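Local coordinates for carbohydrate esterase family 2 (CE2) (Chaetomium olivicolor, PDB 4XVH), which probably removes acetyl groups from xylan and related plant polysaccharides, pairing an SGNH-type esterase domain with a jelly-roll carbohydrate-binding domain, at residues Lys164-Arg168 and Ala230-Met235; Ala249-Leu253 and Ala322-Leu327. All coordinates share one frame; numbering follows the deposited sequence.

Contact 1 (Lys164-Arg168 and Ala230-Met235); sequences KGLIR and AYTDAM
Ala-230 opens the helical side of this contact, in which the loop following strand 155-160 packs on helix 228-243 of the esterase domain; its CB lies 4.3 Å from CD1 of Ile-167 while its carbonyl oxygen faces the CG2 branch of the same isoleucine. That oxygen already accepts the helix bond from Ala-234 N. One residue on, Tyr-231 takes CD1 of Ile-167 against its backbone N and CB, and its ring meets Leu-166, whose CD2 approaches obliquely to 3.8 Å from the Tyr-231 CD1 atom. The hydroxyl finds its partner outside the contact: OH is hydrogen-bonded to the carbonyl of Leu-212, which fixes the outer end of the ring. A turn later, Ala-234 points its methyl at the loop, where CB sits only 3.3 Å from Ile-167 CG2, tighter than usual for two carbons, with Leu-166 CG beside it. The chi1 of Ile-167, 63°, puts CG1 between the backbone N and the carbonyl carbon; with the chain extended beyond it, CD1 reaches Tyr-231, leaving CG2 for Ala-234. Met-235 closes the row: Leu-166 CD2 lies 3.5 Å from its backbone N and also near its CB and CE, the thioether chain being bent at chi2 and chi3. Tyr-231 and Met-235 also touch helix 270-285, while both carboxylate oxygens of Asp-216 hold the backbone N atoms of Leu-166 and Ile-167. The side-chain contacts are apolar, so loop and helix are held to each other by van der Waals packing, while polar bonds to residues outside them anchor the loop.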
loop_
_atom_site.group_PDB
_atom_site.type_symbol
_atom_site.label_atom_id
_atom_site.label_comp_id
_atom_site.label_asym_id
_atom_site.label_seq_id
_atom_site.Cartn_x
_atom_site.Cartn_y
_atom_site.Cartn_z
ATOM N N LYS A 164 8.339 8.459 -3.069
ATOM C CA LYS A 164 9.506 7.603 -3.052
ATOM C C LYS A 164 9.729 6.916 -4.378
ATOM O O LYS A 164 8.794 6.597 -5.111
ATOM C CB LYS A 164 9.401 6.560 -1.940
ATOM C CG LYS A 164 9.372 7.177 -0.544
ATOM C CD LYS A 164 10.676 7.938 -0.245
ATOM C CE LYS A 164 10.752 8.302 1.243
ATOM N NZ LYS A 164 12.030 9.009 1.574
ATOM N N GLY A 165 10.996 6.652 -4.668
ATOM C CA GLY A 165 11.350 5.957 -5.885
ATOM C C GLY A 165 12.152 4.681 -5.654
ATOM O O GLY A 165 12.382 4.255 -4.521
ATOM N N LEU A 166 12.562 4.078 -6.760
ATOM C CA LEU A 166 13.438 2.925 -6.773
ATOM C C LEU A 166 14.921 3.324 -6.711
ATOM O O LEU A 166 15.676 2.771 -5.916
ATOM C CB LEU A 166 13.175 2.115 -8.037
ATOM C CG LEU A 166 14.047 0.887 -8.325
ATOM C CD1 LEU A 166 13.830 -0.188 -7.226
ATOM C CD2 LEU A 166 13.760 0.323 -9.720
ATOM N N ILE A 167 15.350 4.241 -7.584
ATOM C CA ILE A 167 16.740 4.714 -7.560
ATOM C C ILE A 167 16.827 6.178 -7.135
ATOM O O ILE A 167 17.845 6.596 -6.635
ATOM C CB ILE A 167 17.460 4.552 -8.925
ATOM C CG1 ILE A 167 16.810 5.400 -10.010
ATOM C CG2 ILE A 167 17.444 3.111 -9.356
ATOM C CD1 ILE A 167 17.648 5.449 -11.273
ATOM N N ARG A 168 15.754 6.951 -7.308
ATOM C CA ARG A 168 15.768 8.323 -6.832
ATOM C C ARG A 168 14.343 8.761 -6.553
ATOM O O ARG A 168 13.419 8.337 -7.231
ATOM C CB ARG A 168 16.460 9.259 -7.847
ATOM C CG ARG A 168 15.761 9.387 -9.205
ATOM C CD ARG A 168 16.604 10.215 -10.212
ATOM N NE ARG A 168 15.806 10.604 -11.377
ATOM C CZ ARG A 168 16.241 11.417 -12.351
ATOM N NH1 ARG A 168 17.481 11.908 -12.332
ATOM N NH2 ARG A 168 15.435 11.722 -13.375
ATOM N N ALA A 230 20.330 2.116 -15.180
ATOM C CA ALA A 230 20.373 2.017 -13.721
ATOM C C ALA A 230 18.994 1.684 -13.160
ATOM O O ALA A 230 18.869 0.888 -12.224
ATOM C CB ALA A 230 20.898 3.300 -13.115
ATOM N N TYR A 231 17.946 2.269 -13.734
ATOM C CA TYR A 231 16.577 1.966 -13.265
ATOM C C TYR A 231 16.271 0.468 -13.471
ATOM O O TYR A 231 15.814 -0.241 -12.560
ATOM C CB TYR A 231 15.573 2.845 -14.006
ATOM C CG TYR A 231 14.104 2.543 -13.754
ATOM C CD1 TYR A 231 13.498 2.862 -12.540
ATOM C CD2 TYR A 231 13.325 1.982 -14.756
ATOM C CE1 TYR A 231 12.155 2.586 -12.323
ATOM C CE2 TYR A 231 11.988 1.693 -14.556
ATOM C CZ TYR A 231 11.394 1.999 -13.356
ATOM O OH TYR A 231 10.053 1.712 -13.195
ATOM N N THR A 232 16.576 -0.012 -14.669
ATOM C CA THR A 232 16.419 -1.422 -15.009
ATOM C C THR A 232 17.235 -2.328 -14.079
ATOM O O THR A 232 16.717 -3.307 -13.530
ATOM C CB THR A 232 16.867 -1.672 -16.457
ATOM O OG1 THR A 232 16.191 -0.767 -17.337
ATOM C CG2 THR A 232 16.583 -3.118 -16.873
ATOM N N ASP A 233 18.530 -2.013 -13.950
ATOM C CA ASP A 233 19.426 -2.803 -13.109
ATOM C C ASP A 233 18.905 -2.857 -11.667
ATOM O O ASP A 233 18.984 -3.892 -11.015
ATOM C CB ASP A 233 20.845 -2.228 -13.109
ATOM C CG ASP A 233 21.606 -2.453 -14.424
ATOM O OD1 ASP A 233 21.153 -3.233 -15.288
ATOM O OD2 ASP A 233 22.692 -1.834 -14.577
ATOM N N ALA A 234 18.398 -1.728 -11.167
ATOM C CA ALA A 234 17.901 -1.640 -9.803
ATOM C C ALA A 234 16.631 -2.439 -9.596
ATOM O O ALA A 234 16.390 -2.994 -8.508
ATOM C CB ALA A 234 17.634 -0.201 -9.430
ATOM N N MET A 235 15.786 -2.441 -10.617
ATOM C CA MET A 235 14.553 -3.223 -10.550
ATOM C C MET A 235 14.911 -4.721 -10.420
ATOM O O MET A 235 14.347 -5.427 -9.603
ATOM C CB MET A 235 13.695 -2.965 -11.788
ATOM C CG MET A 235 12.351 -3.682 -11.766
ATOM S SD MET A 235 11.192 -3.000 -10.512
ATOM C CE MET A 235 10.556 -1.522 -11.333
#

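Contact 2 (Ala249-Leu253 and Ala322-Leu327); sequences AHFFL and AIAAAL
With CG anti to its own carbonyl carbon (chi1 -63°) and the ring turned across the chain, Phe-252 extends from the strand to the helix; Ile-323, its CG1 likewise anti to the carbonyl carbon, lays that atom over the ring. This is a CH-pi contact, CG1 of Ile-323 standing 3.8 Å from the ring centroid of Phe-252 and 4° off its normal. Ala-326 meets the ring at its edge, in plane, CB touching Phe-252 CZ at 3.5 Å. Leu-327 brings CD1 near the same rim and on to CB of His-250, 4.0 Å away, the leucine and histidine side chains running past each other in opposite directions. The His-250 ring reaches the last turn as well, its ND1 hydrogen-bonded to His-290 NE2 beyond the two segments. Were Phe-252 an alanine, Ile-323 CG1 and the Ala-326 methyl would probably lose their aromatic partner, and His-290 its stack, leaving a gap between strand and helix. Strand 250-254 lies inside the parallel sheet, between strands 207-211 and 289-292; the segments 250-253 and 322-327 run roughly antiparallel, at 151°, their axes 9.8 Å apart at closest approach. His-290 stacks on Phe-252, and Ile-323 also touches Ala-207.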
loop_
_atom_site.group_PDB
_atom_site.type_symbol
_atom_site.label_atom_id
_atom_site.label_comp_id
_atom_site.label_asym_id
_atom_site.label_seq_id
_atom_site.Cartn_x
_atom_site.Cartn_y
_atom_site.Cartn_z
ATOM N N ALA A 249 8.107 -16.549 -4.571
ATOM C CA ALA A 249 7.035 -15.613 -4.940
ATOM C C ALA A 249 7.068 -15.283 -6.423
ATOM O O ALA A 249 8.149 -15.245 -7.023
ATOM C CB ALA A 249 7.152 -14.316 -4.133
ATOM N N HIS A 250 5.899 -15.014 -7.008
ATOM C CA HIS A 250 5.854 -14.384 -8.322
ATOM C C HIS A 250 5.851 -12.867 -8.163
ATOM O O HIS A 250 5.264 -12.337 -7.213
ATOM C CB HIS A 250 4.630 -14.833 -9.113
ATOM C CG HIS A 250 4.764 -16.223 -9.655
ATOM N ND1 HIS A 250 4.774 -16.501 -11.002
ATOM C CD2 HIS A 250 4.922 -17.412 -9.025
ATOM C CE1 HIS A 250 4.943 -17.803 -11.184
ATOM N NE2 HIS A 250 5.015 -18.379 -9.999
ATOM N N PHE A 251 6.509 -12.174 -9.092
ATOM C CA PHE A 251 6.613 -10.720 -9.001
ATOM C C PHE A 251 5.843 -10.052 -10.141
ATOM O O PHE A 251 5.933 -10.483 -11.313
ATOM C CB PHE A 251 8.101 -10.300 -9.011
ATOM C CG PHE A 251 8.824 -10.682 -7.745
ATOM C CD1 PHE A 251 9.181 -12.004 -7.519
ATOM C CD2 PHE A 251 9.062 -9.729 -6.754
ATOM C CE1 PHE A 251 9.821 -12.384 -6.360
ATOM C CE2 PHE A 251 9.692 -10.075 -5.583
ATOM C CZ PHE A 251 10.068 -11.418 -5.369
ATOM N N PHE A 252 5.109 -8.998 -9.791
ATOM C CA PHE A 252 4.249 -8.271 -10.711
ATOM C C PHE A 252 4.710 -6.822 -10.762
ATOM O O PHE A 252 4.514 -6.051 -9.810
ATOM C CB PHE A 252 2.782 -8.428 -10.274
ATOM C CG PHE A 252 2.339 -9.869 -10.329
ATOM C CD1 PHE A 252 2.585 -10.721 -9.248
ATOM C CD2 PHE A 252 1.845 -10.419 -11.507
ATOM C CE1 PHE A 252 2.270 -12.078 -9.307
ATOM C CE2 PHE A 252 1.514 -11.813 -11.563
ATOM C CZ PHE A 252 1.725 -12.617 -10.454
ATOM N N LEU A 253 5.338 -6.477 -11.883
ATOM C CA LEU A 253 5.986 -5.182 -12.081
ATOM C C LEU A 253 5.139 -4.284 -12.975
ATOM O O LEU A 253 4.900 -4.589 -14.145
ATOM C CB LEU A 253 7.383 -5.379 -12.689
ATOM C CG LEU A 253 8.273 -6.428 -12.006
ATOM C CD1 LEU A 253 9.711 -6.436 -12.583
ATOM C CD2 LEU A 253 8.348 -6.275 -10.502
ATOM N N ALA A 322 -4.207 -11.030 -13.528
ATOM C CA ALA A 322 -2.821 -11.346 -13.881
ATOM C C ALA A 322 -2.163 -12.216 -12.805
ATOM O O ALA A 322 -1.389 -13.108 -13.120
ATOM C CB ALA A 322 -2.038 -10.076 -14.075
ATOM N N ILE A 323 -2.427 -11.910 -11.537
ATOM C CA ILE A 323 -1.879 -12.687 -10.442
ATOM C C ILE A 323 -2.523 -14.064 -10.486
ATOM O O ILE A 323 -1.824 -15.105 -10.389
ATOM C CB ILE A 323 -2.139 -12.009 -9.067
ATOM C CG1 ILE A 323 -1.380 -10.667 -8.988
ATOM C CG2 ILE A 323 -1.781 -12.960 -7.936
ATOM C CD1 ILE A 323 -1.645 -9.834 -7.705
ATOM N N ALA A 324 -3.850 -14.073 -10.648
ATOM C CA ALA A 324 -4.590 -15.339 -10.694
ATOM C C ALA A 324 -4.035 -16.221 -11.803
ATOM O O ALA A 324 -3.849 -17.434 -11.599
ATOM C CB ALA A 324 -6.133 -15.115 -10.906
ATOM N N ALA A 325 -3.802 -15.631 -12.978
ATOM C CA ALA A 325 -3.338 -16.422 -14.132
ATOM C C ALA A 325 -1.971 -17.014 -13.833
ATOM O O ALA A 325 -1.692 -18.186 -14.120
ATOM C CB ALA A 325 -3.264 -15.562 -15.375
ATOM N N ALA A 326 -1.105 -16.179 -13.265
ATOM C CA ALA A 326 0.252 -16.600 -12.950
ATOM C C ALA A 326 0.277 -17.706 -11.902
ATOM O O ALA A 326 1.121 -18.604 -11.969
ATOM C CB ALA A 326 1.089 -15.401 -12.463
ATOM N N LEU A 327 -0.634 -17.635 -10.931
ATOM C CA LEU A 327 -0.568 -18.526 -9.757
ATOM C C LEU A 327 -1.501 -19.733 -9.865
ATOM O O LEU A 327 -1.472 -20.614 -9.013
ATOM C CB LEU A 327 -0.894 -17.748 -8.486
ATOM C CG LEU A 327 0.283 -16.930 -7.919
ATOM C CD1 LEU A 327 0.793 -15.938 -8.905
ATOM C CD2 LEU A 327 -0.154 -16.167 -6.769
#

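How the contacts relate
Contacts 1 and 2 lie one after the other along the chain, their centres about 21 Å apart, and are joined by helix 228-243 leading into strand 250-254. They touch directly where Met-235 CG packs 3.9 Å from Leu-253 CD1. Helices 228-243 and 309-327 meet strand 250-254 through alternate residues, Phe-251 and Leu-253 against His-250 and Phe-252, giving the three-layer build of the SGNH hydrolase fold. Contact 1 is the one related to the pocket: the side chain of Leu-166 is about 12 Å from the bound polyether, its loop follows the pocket residues Ser-162 and Gly-163, and Lys-164 O is hydrogen-bonded to the pocket residue Asn-215. Contact 2 is structural packing.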